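Local coordinates for protein lysin (Enterococcus phage IMEEF1, PDB 6IST) that probably cuts bacterial peptidoglycan as a calcium-binding phage endolysin built around a CHAP-type cysteine peptidase domain, at residues L32-M37 and G42-G47; D97-A100 and F104-V107; F184-K189 and N203-R208. One frame throughout, in Å; residues are numbered along the deposited sequence.

Interactions 1 and 2 both lie in the CHAP domain, their centres about 21 Å apart, and they touch where Leu-32 CD2 comes 3.3 Å from Val-107 O. Interaction 1 belongs to the helix headed by Cys-29, and interaction 2 to the strand ending in Asp-108; with His-90 these residues fit a Cys-His-Asp triad. Thr-33 of interaction 1 and Phe-104 of interaction 2 have side chains near, but not touching, these probable active-site residues. The calcium ion is about 9 Å from the side chain of Val-34 in interaction 1. Interaction 3 is separate, its centre about 22 Å from that of interaction 1 and about 38 Å from that of interaction 2, but strands 43-44 and 180-186 share one mixed sheet.

Interaction 1 (L32-M37 and G42-G47); sequences LTVDVM and GWRPYG
Where helix 29-41 of the CHAP domain turns back into the short strand 43-44, Met-37 and Val-34 pack against Trp-43 and Pro-45. The Met-37 chain bends at chi2 and chi3 and runs alongside the indole, bringing CG to 3.5 Å from Trp-43 CE3. Its SD lies 5.0 Å from the centroid of the Trp-43 six-membered ring and 80° off the normal, a Met-aromatic contact at the ring edge. One face of the same indole carries Pro-45, whose CG sits 3.7 Å above the plane of the Trp-43 ring, over its centre. In a papain-like CHAP fold this helix is the one expected to bear the nucleophilic cysteine at its start, and here Gly-42, with positive phi, marks the exit from its other end. Trp-43 N then makes a weak hydrogen bond back to Met-37 O, at 3.3 Å with an N-H...O angle of 164°. One turn earlier, Val-34 CG2 meets Pro-45 CD at 3.9 Å as the two side chains pass in opposite directions, while Val-34 CG1 approaches Arg-44 CG at 4.1 Å. The guanidinium of Arg-44 continues to Thr-217 O on the neighbouring strand, and Phe-61 meets the Trp-43 ring edge-to-face.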
# COMPACT_ATOMS: atom_id res chain seq x y z
N LEU C 32 18.63 4.17 12.75
CA LEU C 32 17.72 4.81 13.68
C LEU C 32 16.64 5.59 12.96
O LEU C 32 15.44 5.45 13.25
CB LEU C 32 18.49 5.81 14.57
CG LEU C 32 17.60 6.57 15.56
CD1 LEU C 32 16.87 5.54 16.39
CD2 LEU C 32 18.48 7.42 16.45
N THR C 33 17.06 6.39 11.98
CA THR C 33 16.13 7.23 11.23
C THR C 33 15.17 6.33 10.51
O THR C 33 13.97 6.60 10.46
CB THR C 33 16.93 8.14 10.25
OG1 THR C 33 17.55 9.21 11.04
CG2 THR C 33 16.04 8.78 9.18
N VAL C 34 15.67 5.26 9.93
CA VAL C 34 14.76 4.38 9.18
C VAL C 34 13.77 3.67 10.13
O VAL C 34 12.61 3.62 9.83
CB VAL C 34 15.52 3.31 8.37
CG1 VAL C 34 14.58 2.21 7.92
CG2 VAL C 34 16.27 4.00 7.26
N ASP C 35 14.22 3.29 11.31
CA ASP C 35 13.36 2.61 12.23
C ASP C 35 12.23 3.55 12.60
O ASP C 35 11.05 3.17 12.66
CB ASP C 35 14.14 2.17 13.44
CG ASP C 35 13.27 1.44 14.49
OD1 ASP C 35 12.73 0.34 14.22
OD2 ASP C 35 13.13 1.99 15.60
N VAL C 36 12.60 4.71 13.09
CA VAL C 36 11.58 5.67 13.50
C VAL C 36 10.61 6.08 12.40
O VAL C 36 9.37 6.11 12.59
CB VAL C 36 12.21 6.90 14.12
CG1 VAL C 36 11.17 7.92 14.52
CG2 VAL C 36 13.10 6.50 15.26
N MET C 37 11.12 6.39 11.22
CA MET C 37 10.26 6.76 10.17
C MET C 37 9.32 5.56 9.76
O MET C 37 8.13 5.80 9.48
CB MET C 37 11.05 7.24 8.96
CG MET C 37 11.62 8.69 8.97
SD MET C 37 10.55 10.02 9.46
CE MET C 37 10.90 10.10 11.25
N GLY C 42 5.30 4.98 8.37
CA GLY C 42 5.18 3.96 7.31
C GLY C 42 6.08 4.32 6.13
O GLY C 42 5.85 3.83 5.02
N TRP C 43 7.11 5.11 6.37
CA TRP C 43 8.06 5.55 5.31
C TRP C 43 9.39 4.83 5.57
O TRP C 43 9.95 4.97 6.68
CB TRP C 43 8.28 7.03 5.38
CG TRP C 43 9.39 7.53 4.43
CD1 TRP C 43 9.62 7.11 3.16
CD2 TRP C 43 10.30 8.56 4.67
NE1 TRP C 43 10.65 7.78 2.61
CE2 TRP C 43 11.05 8.74 3.51
CE3 TRP C 43 10.54 9.42 5.73
CZ2 TRP C 43 12.06 9.65 3.43
CZ3 TRP C 43 11.55 10.31 5.65
CH2 TRP C 43 12.30 10.44 4.50
N ARG C 44 9.93 4.10 4.59
CA ARG C 44 11.33 3.56 4.67
C ARG C 44 12.26 4.42 3.78
O ARG C 44 12.27 4.29 2.56
CB ARG C 44 11.39 2.07 4.27
CG ARG C 44 12.77 1.50 4.32
CD ARG C 44 12.82 -0.03 4.04
NE ARG C 44 12.95 -0.21 2.57
CZ ARG C 44 13.11 -1.36 1.89
NH1 ARG C 44 13.25 -1.33 0.56
NH2 ARG C 44 13.20 -2.53 2.53
N PRO C 45 13.02 5.35 4.39
CA PRO C 45 13.96 6.12 3.61
C PRO C 45 14.94 5.19 2.97
O PRO C 45 15.28 4.19 3.52
CB PRO C 45 14.68 7.01 4.67
CG PRO C 45 13.72 7.04 5.83
CD PRO C 45 13.06 5.70 5.83
N TYR C 46 15.44 5.62 1.84
CA TYR C 46 16.31 4.82 1.02
C TYR C 46 17.76 5.27 1.16
O TYR C 46 18.06 6.42 1.42
CB TYR C 46 15.83 4.98 -0.42
CG TYR C 46 16.71 4.31 -1.36
CD1 TYR C 46 16.61 2.92 -1.56
CD2 TYR C 46 17.68 5.03 -2.07
CE1 TYR C 46 17.45 2.27 -2.47
CE2 TYR C 46 18.54 4.37 -2.95
CZ TYR C 46 18.40 3.01 -3.15
OH TYR C 46 19.22 2.38 -4.03
N GLY C 47 18.70 4.35 1.07
CA GLY C 47 20.09 4.71 0.92
C GLY C 47 20.83 5.00 2.20
O GLY C 47 20.43 4.64 3.28

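Interaction 2 (D97-A100 and F104-V107); sequences DGRA and FVSV
Gly-98 and Arg-99 belong to the connection between the antiparallel strands 90-94 and 103-108 of the CHAP-domain sheet, and they meet the second of these strands at Phe-104 and Val-105. The direct contacts are all van der Waals, and no hydrogen bond runs straight across. Gly-98 CA rests 4.0 Å from Phe-104 CB. Gly-98 and Phe-104 are also the pair whose CA atoms lie closest across the two segments, 4.5 Å from Gly-98 CA to Phe-104 CA. The Phe-104 ring itself leads away: chi1 of 67° sets CG between the backbone N and the carbonyl carbon, and the ring goes on to pack on Ile-72 and Met-78 and to meet the ring of His-127.

Arg-99 supplies the other direct contact. Its chain is extended from CG to NE and crosses Val-105 at a slant, so that Val-105 CG2 lies over one face of the guanidinium, 3.7 Å from Arg-99 NH2. The charged end is also bound electrostatically, because Arg-99 NH2 forms a salt bridge with Glu-96 OE2, and the side chain of Val-105 also packs on Glu-96.

Polar linkage across the gap is left to a water. It lies 2.8 Å from Asp-97 O, to which it can donate, though it has more acceptors within reach than protons. It accepts two weak hydrogen bonds, one from Arg-99 NE at 3.3 Å and one from Val-105 N at 3.2 Å.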
# COMPACT_ATOMS: atom_id res chain seq x y z
N ASP C 97 13.86 21.66 20.23
CA ASP C 97 14.11 22.73 19.28
C ASP C 97 15.58 23.18 19.33
O ASP C 97 16.22 23.13 20.37
CB ASP C 97 13.21 23.94 19.53
CG ASP C 97 11.70 23.64 19.30
OD1 ASP C 97 11.30 22.57 18.73
OD2 ASP C 97 10.87 24.50 19.70
N GLY C 98 16.13 23.67 18.23
CA GLY C 98 17.48 24.11 18.25
C GLY C 98 17.64 25.35 19.09
O GLY C 98 16.70 26.05 19.34
N ARG C 99 18.83 25.51 19.63
CA ARG C 99 19.07 26.62 20.56
C ARG C 99 19.70 27.88 19.91
O ARG C 99 20.27 27.85 18.83
CB ARG C 99 19.94 26.11 21.70
CG ARG C 99 19.28 25.03 22.54
CD ARG C 99 20.36 24.31 23.33
NE ARG C 99 19.85 23.15 24.05
CZ ARG C 99 20.49 22.55 25.05
NH1 ARG C 99 21.68 22.98 25.49
NH2 ARG C 99 19.93 21.50 25.62
N ALA C 100 19.55 29.01 20.59
CA ALA C 100 20.01 30.29 20.10
C ALA C 100 21.53 30.40 19.97
O ALA C 100 22.02 31.15 19.15
CB ALA C 100 19.46 31.40 21.02
N PHE C 104 22.20 22.19 19.13
CA PHE C 104 20.99 21.45 19.24
C PHE C 104 21.25 20.06 19.84
O PHE C 104 22.40 19.61 19.94
CB PHE C 104 20.31 21.35 17.84
CG PHE C 104 21.09 20.52 16.83
CD1 PHE C 104 22.03 21.12 15.99
CD2 PHE C 104 20.83 19.22 16.67
CE1 PHE C 104 22.75 20.40 15.08
CE2 PHE C 104 21.57 18.45 15.78
CZ PHE C 104 22.48 19.06 14.95
N VAL C 105 20.19 19.39 20.26
CA VAL C 105 20.26 18.05 20.74
C VAL C 105 19.54 17.06 19.83
O VAL C 105 18.41 17.26 19.51
CB VAL C 105 19.69 17.98 22.16
CG1 VAL C 105 19.65 16.58 22.68
CG2 VAL C 105 20.52 18.86 23.11
N SER C 106 20.21 15.99 19.44
CA SER C 106 19.62 14.91 18.72
C SER C 106 20.06 13.53 19.32
O SER C 106 21.09 13.42 20.00
CB SER C 106 19.88 15.04 17.18
OG SER C 106 21.26 14.85 16.88
N VAL C 107 19.26 12.47 19.10
CA VAL C 107 19.61 11.11 19.46
C VAL C 107 20.05 10.46 18.18
O VAL C 107 19.33 10.56 17.16
CB VAL C 107 18.42 10.39 20.03
CG1 VAL C 107 18.65 8.91 20.07
CG2 VAL C 107 18.16 10.94 21.38
O HOH W 1 18.39 21.76 21.50

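Interaction 3 (F184-K189 and N203-R208); sequences FVIGGK and NDLIKR
The aromatic ring of Phe-184 points from strand 180-186 at helix 196-208 and meets Leu-205 and Ile-206 through different ring carbons, CE2 and CZ for the leucine and CE1 for the isoleucine, both obliquely. Leu-205 crosses Phe-184 at about a right angle: its CD1 is 3.6 Å from Phe-184 CE2 and 3.8 Å from Phe-184 CZ. Ile-206 instead slides past in the opposite direction, laying CG1 at 4.0 Å from Phe-184 CE1. This placement follows from the first torsions: Phe-184 holds CG anti to its backbone N (chi1 -178°), which sends the ring out toward the helix, while Ile-206 puts CG1 anti to its carbonyl carbon (chi1 -71°), which brings the end of its chain nearer the strand.

Two residues along, Ile-186 also faces the helix. Its CB lies 3.8 Å above one face of the Phe-184 ring, offset toward the rim, and its CD1 reaches Leu-205 CD1 at 4.2 Å, again nearly at a right angle. Helix and strand thus form a layered alpha/beta packing, their local axes 10.4 Å apart at closest and inclined by 41°. Beyond Ile-186 the strand reverses through a type I' turn, with Gly-187 and Gly-188 at its corners, into strand 189-192 of the same sheet. Apolar and aromatic side chains of another protein chain pack on Ile-186 and Leu-205. With no hydrogen bond or charge pair across the two segments and all four touching residues buried, the contact rests on burial of hydrocarbon around the Phe-184 ring, which is probably less directional than a hydrogen-bonded one.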
# COMPACT_ATOMS: atom_id res chain seq x y z
N PHE C 184 2.10 4.33 -8.88
CA PHE C 184 0.80 4.26 -8.18
C PHE C 184 0.12 2.98 -8.51
O PHE C 184 -0.08 2.68 -9.66
CB PHE C 184 0.01 5.46 -8.58
CG PHE C 184 -1.35 5.61 -7.94
CD1 PHE C 184 -1.54 5.43 -6.60
CD2 PHE C 184 -2.41 6.04 -8.72
CE1 PHE C 184 -2.79 5.60 -6.05
CE2 PHE C 184 -3.66 6.25 -8.18
CZ PHE C 184 -3.85 6.01 -6.83
N VAL C 185 -0.29 2.25 -7.48
CA VAL C 185 -1.05 1.04 -7.63
C VAL C 185 -2.49 1.35 -7.36
O VAL C 185 -2.80 1.94 -6.32
CB VAL C 185 -0.51 -0.03 -6.65
CG1 VAL C 185 -1.37 -1.29 -6.66
CG2 VAL C 185 0.93 -0.31 -7.01
N ILE C 186 -3.34 1.01 -8.32
CA ILE C 186 -4.77 1.24 -8.23
C ILE C 186 -5.48 0.28 -9.17
O ILE C 186 -5.03 0.08 -10.29
CB ILE C 186 -5.13 2.71 -8.60
CG1 ILE C 186 -6.64 2.93 -8.56
CG2 ILE C 186 -4.56 3.10 -9.95
CD1 ILE C 186 -7.09 4.37 -8.53
N GLY C 187 -6.59 -0.27 -8.70
CA GLY C 187 -7.40 -1.24 -9.50
C GLY C 187 -6.63 -2.44 -10.02
O GLY C 187 -6.91 -2.93 -11.10
N GLY C 188 -5.65 -2.92 -9.27
CA GLY C 188 -4.85 -4.03 -9.73
C GLY C 188 -3.90 -3.65 -10.87
O GLY C 188 -3.40 -4.54 -11.53
N LYS C 189 -3.66 -2.36 -11.06
CA LYS C 189 -2.74 -1.88 -12.11
C LYS C 189 -1.67 -0.98 -11.48
O LYS C 189 -1.75 -0.56 -10.36
CB LYS C 189 -3.45 -1.06 -13.18
CG LYS C 189 -4.76 -1.57 -13.73
CD LYS C 189 -4.63 -2.94 -14.29
CE LYS C 189 -5.72 -3.28 -15.31
NZ LYS C 189 -7.07 -2.81 -14.97
N ASN C 203 -1.95 10.94 -4.29
CA ASN C 203 -2.11 11.02 -2.84
C ASN C 203 -3.51 11.46 -2.39
O ASN C 203 -4.00 11.04 -1.30
CB ASN C 203 -1.01 11.85 -2.16
CG ASN C 203 0.24 11.01 -1.95
OD1 ASN C 203 0.18 9.91 -1.37
ND2 ASN C 203 1.34 11.49 -2.42
N ASP C 204 -4.14 12.28 -3.19
CA ASP C 204 -5.52 12.68 -2.88
C ASP C 204 -6.46 11.50 -3.01
O ASP C 204 -7.35 11.35 -2.18
CB ASP C 204 -5.97 13.81 -3.77
CG ASP C 204 -5.29 15.14 -3.40
OD1 ASP C 204 -4.69 15.25 -2.29
OD2 ASP C 204 -5.36 16.07 -4.24
N LEU C 205 -6.28 10.67 -4.04
CA LEU C 205 -7.05 9.44 -4.16
C LEU C 205 -6.86 8.54 -2.93
O LEU C 205 -7.85 8.08 -2.31
CB LEU C 205 -6.68 8.69 -5.43
CG LEU C 205 -7.04 9.33 -6.78
CD1 LEU C 205 -6.49 8.47 -7.89
CD2 LEU C 205 -8.51 9.39 -6.90
N ILE C 206 -5.59 8.32 -2.56
CA ILE C 206 -5.28 7.57 -1.37
C ILE C 206 -6.02 8.04 -0.16
O ILE C 206 -6.58 7.19 0.60
CB ILE C 206 -3.77 7.52 -1.15
CG1 ILE C 206 -3.20 6.60 -2.23
CG2 ILE C 206 -3.42 6.95 0.24
CD1 ILE C 206 -1.66 6.64 -2.33
N LYS C 207 -6.02 9.35 0.03
CA LYS C 207 -6.75 9.94 1.16
C LYS C 207 -8.25 9.71 1.14
O LYS C 207 -8.85 9.35 2.16
CB LYS C 207 -6.47 11.42 1.31
CG LYS C 207 -5.38 11.76 2.32
CD LYS C 207 -5.38 13.27 2.58
CE LYS C 207 -3.99 13.86 2.77
NZ LYS C 207 -3.44 13.54 4.11
N ARG C 208 -8.87 9.93 -0.01
CA ARG C 208 -10.31 9.78 -0.16
C ARG C 208 -10.85 8.36 0.03
O ARG C 208 -11.95 8.15 0.59
CB ARG C 208 -10.71 10.20 -1.58
CG ARG C 208 -10.64 11.64 -1.83
CD ARG C 208 -11.10 11.98 -3.23
NE ARG C 208 -10.59 13.30 -3.47
CZ ARG C 208 -9.83 13.66 -4.49
NH1 ARG C 208 -9.49 12.80 -5.46
NH2 ARG C 208 -9.38 14.89 -4.51